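Local coordinates for Alpha/beta hydrolase fold protein (Nakamurella multipartita, PDB 4Y7D) that is probably a hydrolase of the alpha/beta hydrolase superfamily, although its substrate and the reaction it carries out are not established, at residues V18-G23 with Y89-D94; P35-H40 with R62-D67; E24-I29 with F72-G77. One frame throughout, in Å; residues are numbered along the deposited sequence.

Interaction 1: residues V18-G23 with Y89-D94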
loop_
_atom_site.group_PDB
_atom_site.type_symbol
_atom_site.label_atom_id
_atom_site.label_comp_id
_atom_site.label_asym_id
_atom_site.label_seq_id
_atom_site.Cartn_x
_atom_site.Cartn_y
_atom_site.Cartn_z
ATOM N N VAL A 18 15.449 5.332 -11.801
ATOM C CA VAL A 18 16.677 5.403 -11.043
ATOM C C VAL A 18 17.459 4.133 -11.274
ATOM O O VAL A 18 16.972 3.051 -10.932
ATOM C CB VAL A 18 16.415 5.601 -9.549
ATOM C CG1 VAL A 18 17.734 5.644 -8.764
ATOM C CG2 VAL A 18 15.641 6.876 -9.323
ATOM N N SER A 19 18.690 4.275 -11.771
ATOM C CA SER A 19 19.534 3.094 -11.979
ATOM C C SER A 19 20.285 2.772 -10.712
ATOM O O SER A 19 21.227 3.472 -10.326
ATOM C CB SER A 19 20.572 3.253 -13.061
ATOM O OG SER A 19 19.961 3.480 -14.296
ATOM N N THR A 20 19.926 1.656 -10.118
ATOM C CA THR A 20 20.533 1.199 -8.858
ATOM C C THR A 20 21.454 0.007 -9.130
ATOM O O THR A 20 21.413 -0.619 -10.174
ATOM C CB THR A 20 19.496 0.780 -7.786
ATOM O OG1 THR A 20 19.100 -0.592 -7.975
ATOM C CG2 THR A 20 18.259 1.682 -7.797
ATOM N N ALA A 21 22.211 -0.357 -8.109
ATOM C CA ALA A 21 23.119 -1.489 -8.215
ATOM C C ALA A 21 22.326 -2.780 -8.374
ATOM O O ALA A 21 22.891 -3.752 -8.868
ATOM C CB ALA A 21 24.035 -1.569 -6.988
ATOM N N ARG A 22 21.058 -2.774 -7.944
ATOM C CA ARG A 22 20.180 -3.959 -8.087
ATOM C C ARG A 22 19.307 -3.940 -9.347
ATOM O O ARG A 22 18.532 -4.896 -9.583
ATOM C CB ARG A 22 19.334 -4.111 -6.850
ATOM C CG ARG A 22 20.118 -4.377 -5.559
ATOM C CD ARG A 22 20.730 -5.768 -5.503
ATOM N NE ARG A 22 19.689 -6.800 -5.619
ATOM C CZ ARG A 22 19.913 -8.094 -5.420
ATOM N NH1 ARG A 22 21.151 -8.524 -5.118
ATOM N NH2 ARG A 22 18.899 -8.975 -5.536
ATOM N N GLY A 23 19.438 -2.897 -10.164
ATOM C CA GLY A 23 18.663 -2.725 -11.403
ATOM C C GLY A 23 17.916 -1.410 -11.426
ATOM O O GLY A 23 17.935 -0.638 -10.468
ATOM N N TYR A 89 15.078 -1.609 -2.668
ATOM C CA TYR A 89 14.783 -0.355 -1.989
ATOM C C TYR A 89 16.036 0.222 -1.328
ATOM O O TYR A 89 16.292 1.441 -1.344
ATOM C CB TYR A 89 13.705 -0.516 -0.871
ATOM C CG TYR A 89 12.398 -1.156 -1.319
ATOM C CD1 TYR A 89 11.962 -1.036 -2.649
ATOM C CD2 TYR A 89 11.606 -1.841 -0.410
ATOM C CE1 TYR A 89 10.766 -1.608 -3.061
ATOM C CE2 TYR A 89 10.421 -2.456 -0.823
ATOM C CZ TYR A 89 10.019 -2.330 -2.129
ATOM O OH TYR A 89 8.895 -2.950 -2.569
ATOM N N ALA A 90 16.827 -0.639 -0.720
ATOM C CA ALA A 90 18.092 -0.170 -0.069
ATOM C C ALA A 90 19.038 0.337 -1.143
ATOM O O ALA A 90 19.733 1.338 -0.938
ATOM C CB ALA A 90 18.738 -1.315 0.728
ATOM N N ALA A 91 19.071 -0.346 -2.281
ATOM C CA ALA A 91 19.891 0.119 -3.406
ATOM C C ALA A 91 19.378 1.441 -4.003
ATOM O O ALA A 91 20.162 2.294 -4.434
ATOM C CB ALA A 91 19.983 -0.970 -4.468
ATOM N N LEU A 92 18.066 1.634 -3.995
ATOM C CA LEU A 92 17.469 2.897 -4.370
ATOM C C LEU A 92 17.912 4.025 -3.391
ATOM O O LEU A 92 18.307 5.093 -3.823
ATOM C CB LEU A 92 15.948 2.754 -4.370
ATOM C CG LEU A 92 15.155 4.043 -4.617
ATOM C CD1 LEU A 92 15.511 4.805 -5.882
ATOM C CD2 LEU A 92 13.675 3.695 -4.580
ATOM N N PHE A 93 17.891 3.758 -2.084
ATOM C CA PHE A 93 18.331 4.740 -1.105
ATOM C C PHE A 93 19.802 5.076 -1.392
ATOM O O PHE A 93 20.207 6.222 -1.412
ATOM C CB PHE A 93 18.216 4.148 0.309
ATOM C CG PHE A 93 16.784 4.028 0.858
ATOM C CD1 PHE A 93 15.658 4.379 0.126
ATOM C CD2 PHE A 93 16.592 3.540 2.154
ATOM C CE1 PHE A 93 14.378 4.213 0.669
ATOM C CE2 PHE A 93 15.347 3.391 2.715
ATOM C CZ PHE A 93 14.205 3.711 1.959
ATOM N N ASP A 94 20.609 4.056 -1.668
ATOM C CA ASP A 94 22.023 4.302 -2.028
ATOM C C ASP A 94 22.114 5.239 -3.260
ATOM O O ASP A 94 22.924 6.198 -3.284
ATOM C CB ASP A 94 22.771 3.011 -2.393
ATOM C CG ASP A 94 23.032 2.088 -1.215
ATOM O OD1 ASP A 94 22.820 2.482 -0.066
ATOM O OD2 ASP A 94 23.474 0.940 -1.479
HETATM O O HOH W 1 22.472 1.404 -5.797
#

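Interaction 2: residues P35-H40 with R62-D67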
loop_
_atom_site.group_PDB
_atom_site.type_symbol
_atom_site.label_atom_id
_atom_site.label_comp_id
_atom_site.label_asym_id
_atom_site.label_seq_id
_atom_site.Cartn_x
_atom_site.Cartn_y
_atom_site.Cartn_z
ATOM N N PRO A 35 12.145 12.168 4.518
ATOM C CA PRO A 35 11.695 11.250 3.465
ATOM C C PRO A 35 11.012 10.001 3.939
ATOM O O PRO A 35 11.375 9.428 4.983
ATOM C CB PRO A 35 13.006 10.910 2.723
ATOM C CG PRO A 35 14.030 10.975 3.805
ATOM C CD PRO A 35 13.620 12.127 4.707
ATOM N N VAL A 36 10.047 9.557 3.135
ATOM C CA VAL A 36 9.314 8.306 3.352
ATOM C C VAL A 36 9.220 7.520 2.062
ATOM O O VAL A 36 8.750 8.049 1.047
ATOM C CB VAL A 36 7.885 8.624 3.816
ATOM C CG1 VAL A 36 7.124 7.338 4.119
ATOM C CG2 VAL A 36 7.935 9.559 5.005
ATOM N N LEU A 37 9.659 6.269 2.114
ATOM C CA LEU A 37 9.466 5.345 1.024
ATOM C C LEU A 37 8.039 4.803 1.121
ATOM O O LEU A 37 7.635 4.335 2.166
ATOM C CB LEU A 37 10.434 4.188 1.103
ATOM C CG LEU A 37 10.240 3.030 0.111
ATOM C CD1 LEU A 37 10.668 3.477 -1.291
ATOM C CD2 LEU A 37 10.963 1.810 0.615
ATOM N N VAL A 38 7.266 4.961 0.059
ATOM C CA VAL A 38 5.823 4.603 0.019
ATOM C C VAL A 38 5.697 3.394 -0.924
ATOM O O VAL A 38 6.099 3.492 -2.099
ATOM C CB VAL A 38 5.015 5.775 -0.509
ATOM C CG1 VAL A 38 3.536 5.445 -0.530
ATOM C CG2 VAL A 38 5.220 6.967 0.388
ATOM N N VAL A 39 5.135 2.313 -0.409
ATOM C CA VAL A 39 5.167 1.012 -1.075
ATOM C C VAL A 39 3.741 0.490 -1.306
ATOM O O VAL A 39 2.994 0.133 -0.375
ATOM C CB VAL A 39 5.965 0.017 -0.232
ATOM C CG1 VAL A 39 6.162 -1.275 -1.020
ATOM C CG2 VAL A 39 7.308 0.613 0.244
ATOM N N HIS A 40 3.358 0.473 -2.571
ATOM C CA HIS A 40 2.012 0.093 -2.994
ATOM C C HIS A 40 1.706 -1.407 -2.849
ATOM O O HIS A 40 2.593 -2.282 -2.786
ATOM C CB HIS A 40 1.764 0.576 -4.466
ATOM C CG HIS A 40 2.546 -0.165 -5.477
ATOM N ND1 HIS A 40 2.231 -1.453 -5.869
ATOM C CD2 HIS A 40 3.614 0.207 -6.236
ATOM C CE1 HIS A 40 3.087 -1.851 -6.792
ATOM N NE2 HIS A 40 3.932 -0.873 -7.028
ATOM N N ARG A 62 8.547 14.281 2.564
ATOM C CA ARG A 62 8.751 14.025 1.164
ATOM C C ARG A 62 8.531 12.559 0.941
ATOM O O ARG A 62 8.834 11.753 1.817
ATOM C CB ARG A 62 10.103 14.529 0.617
ATOM C CG ARG A 62 11.312 13.657 0.747
ATOM C CD ARG A 62 12.552 14.409 0.180
ATOM N NE ARG A 62 13.875 13.761 0.364
ATOM C CZ ARG A 62 14.454 12.907 -0.513
ATOM N NH1 ARG A 62 13.850 12.542 -1.636
ATOM N NH2 ARG A 62 15.676 12.429 -0.275
ATOM N N ALA A 63 7.946 12.199 -0.197
ATOM C CA ALA A 63 7.685 10.787 -0.499
ATOM C C ALA A 63 8.508 10.292 -1.686
ATOM O O ALA A 63 8.729 11.033 -2.661
ATOM C CB ALA A 63 6.223 10.609 -0.768
ATOM N N ILE A 64 8.963 9.046 -1.588
ATOM C CA ILE A 64 9.644 8.343 -2.622
ATOM C C ILE A 64 8.681 7.205 -2.970
ATOM O O ILE A 64 8.571 6.255 -2.229
ATOM C CB ILE A 64 11.031 7.826 -2.137
ATOM C CG1 ILE A 64 11.921 9.010 -1.721
ATOM C CG2 ILE A 64 11.716 6.972 -3.211
ATOM C CD1 ILE A 64 13.025 8.628 -0.765
ATOM N N VAL A 65 7.962 7.342 -4.079
ATOM C CA VAL A 65 6.847 6.419 -4.377
ATOM C C VAL A 65 7.315 5.508 -5.495
ATOM O O VAL A 65 7.523 5.992 -6.624
ATOM C CB VAL A 65 5.640 7.220 -4.900
ATOM C CG1 VAL A 65 4.507 6.284 -5.311
ATOM C CG2 VAL A 65 5.232 8.337 -3.930
ATOM N N VAL A 66 7.572 4.238 -5.180
ATOM C CA VAL A 66 8.092 3.321 -6.185
ATOM C C VAL A 66 7.008 2.667 -6.994
ATOM O O VAL A 66 5.878 2.542 -6.518
ATOM C CB VAL A 66 8.900 2.155 -5.545
ATOM C CG1 VAL A 66 10.263 2.665 -5.124
ATOM C CG2 VAL A 66 8.156 1.525 -4.371
ATOM N N ASP A 67 7.384 2.215 -8.188
ATOM C CA ASP A 67 6.709 1.133 -8.902
ATOM C C ASP A 67 7.487 -0.136 -8.543
ATOM O O ASP A 67 8.667 -0.238 -8.838
ATOM C CB ASP A 67 6.727 1.352 -10.404
ATOM C CG ASP A 67 5.718 2.361 -10.872
ATOM O OD1 ASP A 67 4.523 2.148 -10.584
ATOM O OD2 ASP A 67 6.081 3.368 -11.560
HETATM O O HOH W 2 4.456 2.683 -4.185
#

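Interaction 3: residues E24-I29 with F72-G77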
loop_
_atom_site.group_PDB
_atom_site.type_symbol
_atom_site.label_atom_id
_atom_site.label_comp_id
_atom_site.label_asym_id
_atom_site.label_seq_id
_atom_site.Cartn_x
_atom_site.Cartn_y
_atom_site.Cartn_z
ATOM N N GLU A 24 17.206 -1.175 -12.518
ATOM C CA GLU A 24 16.423 0.033 -12.649
ATOM C C GLU A 24 15.138 -0.047 -11.830
ATOM O O GLU A 24 14.536 -1.110 -11.707
ATOM C CB GLU A 24 16.134 0.313 -14.132
ATOM C CG GLU A 24 17.378 0.812 -14.867
ATOM C CD GLU A 24 17.218 0.952 -16.372
ATOM O OE1 GLU A 24 16.084 0.847 -16.893
ATOM O OE2 GLU A 24 18.251 1.171 -17.045
ATOM N N VAL A 25 14.749 1.081 -11.252
ATOM C CA VAL A 25 13.465 1.172 -10.536
ATOM C C VAL A 25 12.857 2.515 -10.834
ATOM O O VAL A 25 13.560 3.554 -10.791
ATOM C CB VAL A 25 13.570 0.898 -8.991
ATOM C CG1 VAL A 25 14.393 1.964 -8.283
ATOM C CG2 VAL A 25 12.210 0.806 -8.317
ATOM N N ASP A 26 11.560 2.535 -11.172
ATOM C CA ASP A 26 10.886 3.795 -11.394
ATOM C C ASP A 26 10.290 4.315 -10.102
ATOM O O ASP A 26 9.780 3.542 -9.253
ATOM C CB ASP A 26 9.793 3.633 -12.461
ATOM C CG ASP A 26 10.333 3.617 -13.862
ATOM O OD1 ASP A 26 11.582 3.607 -14.101
ATOM O OD2 ASP A 26 9.477 3.652 -14.776
ATOM N N CYS A 27 10.257 5.629 -9.987
ATOM C CA CYS A 27 9.644 6.244 -8.832
ATOM C C CYS A 27 9.180 7.652 -9.130
ATOM O O CYS A 27 9.543 8.230 -10.144
ATOM C CB CYS A 27 10.564 6.177 -7.613
ATOM S SG CYS A 27 12.044 7.122 -7.797
ATOM N N VAL A 28 8.368 8.215 -8.234
ATOM C CA VAL A 28 7.992 9.600 -8.276
ATOM C C VAL A 28 8.455 10.167 -6.957
ATOM O O VAL A 28 8.203 9.601 -5.896
ATOM C CB VAL A 28 6.467 9.784 -8.461
ATOM C CG1 VAL A 28 6.067 11.244 -8.482
ATOM C CG2 VAL A 28 5.996 9.090 -9.733
ATOM N N ILE A 29 9.066 11.327 -7.069
ATOM C CA ILE A 29 9.704 12.031 -5.979
ATOM C C ILE A 29 8.836 13.281 -5.777
ATOM O O ILE A 29 8.731 14.101 -6.681
ATOM C CB ILE A 29 11.124 12.489 -6.423
ATOM C CG1 ILE A 29 12.056 11.298 -6.741
ATOM C CG2 ILE A 29 11.753 13.399 -5.409
ATOM C CD1 ILE A 29 12.427 10.435 -5.579
ATOM N N PHE A 72 4.257 -1.255 -14.115
ATOM C CA PHE A 72 4.622 -0.173 -15.013
ATOM C C PHE A 72 6.063 -0.322 -15.486
ATOM O O PHE A 72 6.389 -1.343 -16.057
ATOM C CB PHE A 72 4.336 1.189 -14.377
ATOM C CG PHE A 72 2.858 1.484 -14.185
ATOM C CD1 PHE A 72 1.922 1.099 -15.137
ATOM C CD2 PHE A 72 2.420 2.233 -13.090
ATOM C CE1 PHE A 72 0.570 1.364 -14.954
ATOM C CE2 PHE A 72 1.072 2.550 -12.930
ATOM C CZ PHE A 72 0.151 2.119 -13.877
ATOM N N GLY A 73 6.926 0.690 -15.247
ATOM C CA GLY A 73 8.258 0.640 -15.840
ATOM C C GLY A 73 9.353 -0.105 -15.092
ATOM O O GLY A 73 10.479 -0.207 -15.619
ATOM N N THR A 74 9.077 -0.595 -13.887
ATOM C CA THR A 74 10.119 -1.287 -13.130
ATOM C C THR A 74 10.176 -2.726 -13.598
ATOM O O THR A 74 9.202 -3.451 -13.432
ATOM C CB THR A 74 9.923 -1.203 -11.636
ATOM O OG1 THR A 74 9.841 0.177 -11.216
ATOM C CG2 THR A 74 11.023 -1.883 -10.898
ATOM N N PRO A 75 11.306 -3.159 -14.147
ATOM C CA PRO A 75 11.333 -4.529 -14.612
ATOM C C PRO A 75 11.262 -5.538 -13.486
ATOM O O PRO A 75 11.776 -5.327 -12.412
ATOM C CB PRO A 75 12.667 -4.652 -15.368
ATOM C CG PRO A 75 13.475 -3.506 -14.952
ATOM C CD PRO A 75 12.590 -2.476 -14.323
ATOM N N LEU A 76 10.608 -6.674 -13.747
ATOM C CA LEU A 76 10.552 -7.732 -12.755
ATOM C C LEU A 76 11.935 -8.157 -12.269
ATOM O O LEU A 76 12.128 -8.437 -11.065
ATOM C CB LEU A 76 9.739 -8.936 -13.346
ATOM C CG LEU A 76 9.392 -10.014 -12.346
ATOM C CD1 LEU A 76 8.691 -9.452 -11.091
ATOM C CD2 LEU A 76 8.547 -11.085 -13.009
ATOM N N GLY A 77 12.907 -8.162 -13.184
ATOM C CA GLY A 77 14.259 -8.573 -12.886
ATOM C C GLY A 77 14.975 -7.729 -11.835
ATOM O O GLY A 77 15.986 -8.156 -11.272
HETATM O O HOH W 3 6.912 3.281 -14.138
HETATM O O HOH W 4 12.617 1.177 -14.406
#

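Interaction 1: residues V18-G23 with Y89-D94
Ala-91, on helix 82-95, receives the tip of a beta-hairpin at the outer border of the alpha/beta hydrolase sheet. Strand 16-20 turns back into strand 23-31 through a type I beta turn from Thr-20 to Gly-23, with strand residues 18-20 at 110° to helix residues 89-94. The methyl group of Ala-91 touches two residues of the turn, its CB lying 3.6 Å from Thr-20 OG1 and also close to Arg-22 CG. A small residue suits this position, since a longer side chain would meet Thr-20 OG1 and Arg-22 CG. Arg-22 gives Ala-91 only the root of its side chain; beyond CG the chain bends away from residues 89-94 toward Glu-84 and Glu-87, earlier on the helix. The same helical turn is also tied by water: one molecule donates to Ala-91 O at 2.8 Å and accepts from Ala-21 N at 2.9 Å.

The turn itself is braced by Thr-20. With chi1 at 85°, OG1 stands between its own backbone N and carbonyl carbon, where it accepts from Arg-22 N in an ST turn and donates to a lone pair of Gly-23 O at 2.8 Å. Gly-23 has a positive phi of 124°, and at these backbone angles a CB would jam against the preceding carbonyl oxygen, which accounts for glycine.

Leu-92 follows, and apolar contact takes over. Thr-20 CG2 rests 3.7 Å from Leu-92 CA, against the helix backbone. This methyl packs, whereas the threonine hydroxyl both bonds within the turn and rests against the Ala-91 methyl. Farther up the strand a beta-branched valine offers a broad apolar surface to the leucine, the two side chains crossing at about a right angle, with Leu-92 CD1 3.7 Å from Val-18 CG1.

Interaction 2: residues P35-H40 with R62-D67
A beta-alpha-beta crossover of the alpha/beta hydrolase sheet, strand 35-39, helix 46-58 and strand 62-66, sets its two strands side by side and parallel. Beta-branched valines and isoleucine suit these buried, extended strands. Three backbone hydrogen bonds join them firmly: Val-36 N to Arg-62 O, Ile-64 N to Val-36 O, and Val-38 N to Ile-64 O at 2.9 Å. The next, Val-66 N to Val-38 O, is weak at 3.5 Å. There a water takes over, donating to Val-38 O and Val-66 O and accepting from His-40 N.

At the start of the pair Pro-35 CB lies 3.7 Å above one face of the Arg-62 guanidinium, offset toward its rim. Farther along this face of the sheet, which helix 82-95 packs against, Leu-37, its CG anti to the backbone N (chi1 173°), reaches across with CD1 3.9 Å from Val-66 CG1 and 4.1 Å from Ile-64 CG2. On the other face Val-38 CG2 meets Ala-63 CB at 4.0 Å beneath helix 46-58; a small alanine lets Ala-53 of that helix come close. Past the strand end, the His-40 ring turns its edge to the neighbouring backbone, CD2 3.3 Å from Val-66 O, which lies in the ring plane.

Interaction 3: residues E24-I29 with F72-G77
Thr-74 OG1 is held from two directions, accepting a nearly straight hydrogen bond from Asp-26 N (2.9 Å, 169°) and donating to Asp-67 O. In this way the loop that follows strand 62-66 in the alpha/beta hydrolase fold is fastened to the backbone of strand 23-31, beside the end of strand 62-66. With chi1 at -56°, OG1 lies beside its own backbone N, facing Asp-26 N, while CG2 is anti to that N and faces Val-25. The methyl serves packing: it lies alongside Val-25, pointing the same way, with Thr-74 CG2 3.9 Å from Val-25 CG2. A threonine therefore meets both needs of the position. An alanine here would probably leave the Asp-26 N-H without its acceptor and Asp-67 O without this donor, and open a gap beside Val-25 CG2.

Asp-26 holds the loop a second time, through water. One molecule donates to Asp-26 OD2 and accepts from Gly-73 N at 2.8 Å, while another donates both to OD1 and to Gly-73 O; Thr-17 adds a further hydrogen bond at OD1. The carboxylate sits close against Gly-73, with OD2 3.4 Å from Gly-73 CA. A CB on this residue would run into the oxygen, which explains the glycine. Next in the loop, Pro-75 lays its ring against the strand backbone, CD 3.5 Å from Glu-24 O.

In the fold
Followed from the N terminus, the three contacts nest without crossing. Strand 16-20 opens interaction 1, strand 23-31 opens interaction 3 and strand 35-39 opens interaction 2. They then close in reverse order: interaction 2 at strand 62-66, interaction 3 in the loop beyond it, and interaction 1 at helix 82-95. Interaction 2 is the innermost, buried in the sheet, and the other two lie toward its border. Sheet pairing links them: Val-18 N is 2.8 Å from Val-25 O and Val-28 N is 2.9 Å from Val-65 O, both probable hydrogen bonds. Helix 82-95 joins the outer contact to the inner, Leu-92 CD2 packing on Val-66 CG1.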